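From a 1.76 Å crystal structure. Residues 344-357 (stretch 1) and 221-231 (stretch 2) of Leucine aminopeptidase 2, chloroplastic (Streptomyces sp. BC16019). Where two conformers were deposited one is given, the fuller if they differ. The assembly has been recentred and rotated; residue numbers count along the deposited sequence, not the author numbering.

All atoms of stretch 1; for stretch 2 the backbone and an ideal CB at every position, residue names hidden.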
# COMPACT_ATOMS: atom_id res chain seq x y z
N ASN A 344 3.12 -17.15 -10.92
CA ASN A 344 2.93 -17.50 -12.34
C ASN A 344 3.29 -18.97 -12.57
O ASN A 344 4.09 -19.32 -13.46
CB ASN A 344 3.73 -16.57 -13.26
CG ASN A 344 3.05 -15.22 -13.48
OD1 ASN A 344 1.96 -14.95 -12.96
ND2 ASN A 344 3.70 -14.36 -14.26
N GLU A 345 2.67 -19.82 -11.77
CA GLU A 345 2.99 -21.26 -11.75
C GLU A 345 2.27 -22.02 -12.86
O GLU A 345 2.77 -23.03 -13.32
CB GLU A 345 2.71 -21.87 -10.37
CG GLU A 345 1.33 -22.47 -10.14
CD GLU A 345 0.18 -21.49 -10.13
OE1 GLU A 345 0.40 -20.26 -10.07
OE2 GLU A 345 -0.96 -21.97 -10.19
N GLY A 346 1.09 -21.55 -13.27
CA GLY A 346 0.29 -22.24 -14.27
C GLY A 346 1.02 -22.50 -15.58
O GLY A 346 0.98 -23.61 -16.12
N ARG A 347 1.70 -21.47 -16.10
CA ARG A 347 2.40 -21.62 -17.37
C ARG A 347 3.54 -22.64 -17.27
O ARG A 347 3.81 -23.38 -18.21
CB ARG A 347 2.88 -20.27 -17.91
CG ARG A 347 4.03 -19.61 -17.15
CD ARG A 347 4.13 -18.13 -17.52
NE ARG A 347 2.99 -17.40 -16.98
CZ ARG A 347 2.76 -16.09 -17.11
NH1 ARG A 347 3.57 -15.29 -17.79
NH2 ARG A 347 1.68 -15.58 -16.55
N VAL A 348 4.17 -22.69 -16.10
CA VAL A 348 5.28 -23.61 -15.83
C VAL A 348 4.79 -25.07 -15.77
O VAL A 348 5.44 -25.96 -16.29
CB VAL A 348 6.01 -23.19 -14.52
CG1 VAL A 348 7.08 -24.20 -14.11
CG2 VAL A 348 6.62 -21.80 -14.66
N VAL A 349 3.63 -25.28 -15.17
CA VAL A 349 2.99 -26.59 -15.11
C VAL A 349 2.56 -27.06 -16.53
O VAL A 349 2.79 -28.21 -16.92
CB VAL A 349 1.78 -26.57 -14.16
CG1 VAL A 349 0.98 -27.84 -14.25
CG2 VAL A 349 2.22 -26.33 -12.71
N LEU A 350 1.93 -26.17 -17.28
CA LEU A 350 1.44 -26.50 -18.62
C LEU A 350 2.54 -26.81 -19.63
O LEU A 350 2.33 -27.61 -20.53
CB LEU A 350 0.57 -25.37 -19.17
CG LEU A 350 -0.75 -25.11 -18.44
CD1 LEU A 350 -1.39 -23.79 -18.89
CD2 LEU A 350 -1.69 -26.26 -18.67
N ALA A 351 3.70 -26.16 -19.48
CA ALA A 351 4.81 -26.25 -20.46
C ALA A 351 5.12 -27.68 -20.89
O ALA A 351 5.03 -28.03 -22.07
CB ALA A 351 6.05 -25.58 -19.90
N ASP A 352 5.43 -28.53 -19.92
CA ASP A 352 5.85 -29.91 -20.25
C ASP A 352 4.70 -30.73 -20.79
O ASP A 352 4.90 -31.62 -21.62
CB ASP A 352 6.45 -30.59 -19.02
CG ASP A 352 7.51 -29.74 -18.38
OD1 ASP A 352 8.66 -29.82 -18.84
OD2 ASP A 352 7.20 -28.94 -17.46
N VAL A 353 3.48 -30.43 -20.34
CA VAL A 353 2.31 -31.15 -20.85
C VAL A 353 2.07 -30.81 -22.33
O VAL A 353 1.72 -31.68 -23.11
CB VAL A 353 1.06 -30.88 -19.99
CG1 VAL A 353 -0.15 -31.62 -20.55
CG2 VAL A 353 1.33 -31.28 -18.54
N LEU A 354 2.29 -29.55 -22.72
CA LEU A 354 2.20 -29.17 -24.14
C LEU A 354 3.25 -29.87 -24.99
O LEU A 354 2.97 -30.26 -26.14
CB LEU A 354 2.29 -27.65 -24.30
CG LEU A 354 1.06 -26.87 -23.84
CD1 LEU A 354 1.39 -25.39 -23.75
CD2 LEU A 354 -0.12 -27.10 -24.77
N VAL A 355 4.45 -30.07 -24.44
CA VAL A 355 5.50 -30.83 -25.14
C VAL A 355 4.98 -32.26 -25.36
O VAL A 355 4.98 -32.77 -26.48
CB VAL A 355 6.85 -30.86 -24.37
CG1 VAL A 355 7.87 -31.75 -25.06
CG2 VAL A 355 7.42 -29.44 -24.21
N ARG A 356 4.52 -32.89 -24.28
CA ARG A 356 4.03 -34.26 -24.35
C ARG A 356 2.84 -34.38 -25.31
O ARG A 356 2.78 -35.32 -26.12
CB ARG A 356 3.64 -34.76 -22.95
CG ARG A 356 3.21 -36.22 -22.91
CD ARG A 356 2.78 -36.67 -21.52
NE ARG A 356 2.11 -37.96 -21.58
CZ ARG A 356 2.71 -39.15 -21.68
NH1 ARG A 356 4.04 -39.26 -21.73
NH2 ARG A 356 1.96 -40.26 -21.73
N ALA A 357 1.90 -33.45 -25.23
CA ALA A 357 0.68 -33.51 -26.04
C ALA A 357 0.91 -33.29 -27.54
O ALA A 357 0.14 -33.80 -28.35
CB ALA A 357 -0.36 -32.52 -25.54
N UNK A 221 8.64 -40.51 -14.08
CA UNK A 221 9.08 -41.05 -15.37
C UNK A 221 8.67 -40.24 -16.61
O UNK A 221 9.34 -40.31 -17.63
CB UNK A 221 8.53 -42.47 -15.52
N UNK A 222 7.57 -39.49 -16.52
CA UNK A 222 7.07 -38.71 -17.65
C UNK A 222 7.85 -37.43 -17.89
O UNK A 222 7.77 -36.86 -18.96
CB UNK A 222 5.60 -38.37 -17.43
N UNK A 223 8.61 -36.99 -16.89
CA UNK A 223 9.48 -35.82 -17.07
C UNK A 223 8.73 -34.49 -17.10
O UNK A 223 9.22 -33.52 -17.72
CB UNK A 223 10.28 -35.97 -18.37
N UNK A 224 7.57 -34.44 -16.45
CA UNK A 224 6.77 -33.21 -16.35
C UNK A 224 7.33 -32.37 -15.19
O UNK A 224 6.74 -32.29 -14.10
CB UNK A 224 5.29 -33.53 -16.14
N UNK A 225 8.48 -31.75 -15.45
CA UNK A 225 9.30 -31.10 -14.43
C UNK A 225 8.61 -29.92 -13.79
O UNK A 225 8.75 -29.68 -12.60
CB UNK A 225 10.63 -30.64 -15.04
N UNK A 226 7.88 -29.16 -14.60
CA UNK A 226 7.16 -27.99 -14.10
C UNK A 226 6.11 -28.38 -13.08
O UNK A 226 6.02 -27.79 -12.00
CB UNK A 226 6.50 -27.23 -15.26
N UNK A 227 5.32 -29.40 -13.41
CA UNK A 227 4.30 -29.92 -12.50
C UNK A 227 4.89 -30.38 -11.16
O UNK A 227 4.38 -30.00 -10.10
CB UNK A 227 3.56 -31.08 -13.16
N UNK A 228 5.94 -31.19 -11.20
CA UNK A 228 6.55 -31.70 -9.96
C UNK A 228 7.23 -30.57 -9.14
O UNK A 228 7.11 -30.56 -7.93
CB UNK A 228 7.57 -32.79 -10.30
N UNK A 229 7.86 -29.59 -9.80
CA UNK A 229 8.47 -28.44 -9.09
C UNK A 229 7.45 -27.55 -8.39
O UNK A 229 7.62 -27.19 -7.21
CB UNK A 229 9.27 -27.59 -10.07
N UNK A 230 6.40 -27.19 -9.12
CA UNK A 230 5.34 -26.33 -8.59
C UNK A 230 4.61 -27.05 -7.45
O UNK A 230 4.33 -26.44 -6.43
CB UNK A 230 4.36 -25.94 -9.70
N UNK A 231 4.35 -28.34 -7.62
CA UNK A 231 3.55 -29.10 -6.67
C UNK A 231 4.25 -29.52 -5.40
O UNK A 231 3.60 -30.02 -4.49
CB UNK A 231 3.02 -30.36 -7.36

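The helix of stretch 1 (345-357) and the helical part of stretch 2, which begins at 225, run nearly antiparallel: their N-to-C directions differ by 151° and their axes approach to 7.0 Å. The register follows: 224 lies beside Asp352, 227 beside Val349 and 230 beside Glu345.

At 221 the ideal CB has nothing of stretch 1 within 5.5 Å, so this contact sets no preference; the residue is Glu221, which makes no contact here.

At 222 CA-to-CB points toward stretch 1, and the ideal CB is 4.7 Å from Arg356 NH1. An apolar chain could lie against the guanidinium, and an acidic or amide chain could address its charge. The deposited Leu222 takes the first course: CD1 lies over one face of the guanidinium, and CD2 is 3.8 Å from Arg356 NH1. Its backbone supplies the polar link, through a water that accepts from Arg356 NH1 (2.9 Å) and donates to Leu222 O (2.9 Å).

Position 223 has phi/psi of 74/27 and no stretch 1 atom within 5.5 Å of its ideal CB. The positive phi favours glycine, with asparagine a common alternative; it is Gly223, the first residue to leave the preceding helix.

At 224 CA-to-CB points sideways, with the ideal CB 4.3 Å from Asp352 CB and 5.1 Å from Val353 CG2. The position is an N-cap, where Ser, Thr, Asp or Asn would be usual, yet these carbon neighbours also suit an aliphatic chain. It is Leu224 (m, t), whose end comes nearer: CD2 is 3.7 Å from Asp352 CB, and CD1 is 4.3 Å from Val353 CG2.

At 225 the ideal CB points sideways, 4.4 Å from Asp352 OD1, so a small or polar chain fits. Thr225 is found, its OG1 4.3 Å from Asp352 OD1 and bonded elsewhere in the structure.

Position 226 is the most restrictive. CA-to-CB points toward stretch 1, and an ideal CB would fall 2.0 Å from Val348 O and 2.9 Å from Asp352 OD2, both clashes. Only glycine suits. Without a side chain, Gly226 CA makes a CA-H...O contact to Val348 O (3.4 Å, 166° at H), while Gly226 N donates to Asp352 OD2 (2.9 Å, 150°).

At 227 the ideal CB is sideways, 4.3 Å from Val349 CG1, favouring an aliphatic chain. Leu227 (t, p) places CD1 4.0 Å from Val349 CG1. A second water accepts from Leu227 N and donates to Val349 O and Asp352 OD2, each at 2.8 Å.

Position 228 points away, leaving the choice open; it is Thr228. At 229 the CB is sideways and beyond 5.5 Å, and Ala229 is found.

At 230 CA-to-CB points toward stretch 1, and the ideal CB is 3.7 Å from Val349 CG2 and 4.4 Å from Glu345 CB, so a compact apolar residue such as Val, Ile or Ala is expected. Val230 (t) has CG1 3.5 Å from Glu345 CG and CG2 4.1 Å from Val348 CG1.

At 231 a CB would be crowded by Leu227 O (3.1 Å), and the residue is Gly231.

Stretch 2 (221-231) ELGLTGLTAVG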
# COMPACT_ATOMS: atom_id res chain seq x y z
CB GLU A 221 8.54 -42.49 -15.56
CG GLU A 221 9.28 -43.52 -14.73
CD GLU A 221 8.67 -44.92 -14.80
OE1 GLU A 221 7.68 -45.13 -15.54
OE2 GLU A 221 9.19 -45.81 -14.09
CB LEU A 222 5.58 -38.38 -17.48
CG LEU A 222 4.63 -39.55 -17.27
CD1 LEU A 222 3.20 -39.01 -17.31
CD2 LEU A 222 4.84 -40.64 -18.30
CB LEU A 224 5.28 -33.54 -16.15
CG LEU A 224 4.65 -34.47 -17.20
CD1 LEU A 224 3.20 -34.78 -16.88
CD2 LEU A 224 4.78 -33.90 -18.60
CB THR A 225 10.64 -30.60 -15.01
OG1 THR A 225 11.19 -31.61 -15.88
CG2 THR A 225 11.62 -30.28 -13.91
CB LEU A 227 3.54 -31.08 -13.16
CG LEU A 227 2.54 -31.85 -12.29
CD1 LEU A 227 1.43 -30.96 -11.76
CD2 LEU A 227 1.96 -32.99 -13.11
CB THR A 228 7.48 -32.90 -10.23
OG1 THR A 228 8.44 -32.57 -11.21
CG2 THR A 228 6.70 -34.05 -10.75
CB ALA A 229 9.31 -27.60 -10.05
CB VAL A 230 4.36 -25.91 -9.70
CG1 VAL A 230 3.05 -25.36 -9.13
CG2 VAL A 230 5.04 -24.89 -10.62
O HOH W 1 6.24 -37.50 -21.28
O HOH W 2 4.91 -29.90 -16.15
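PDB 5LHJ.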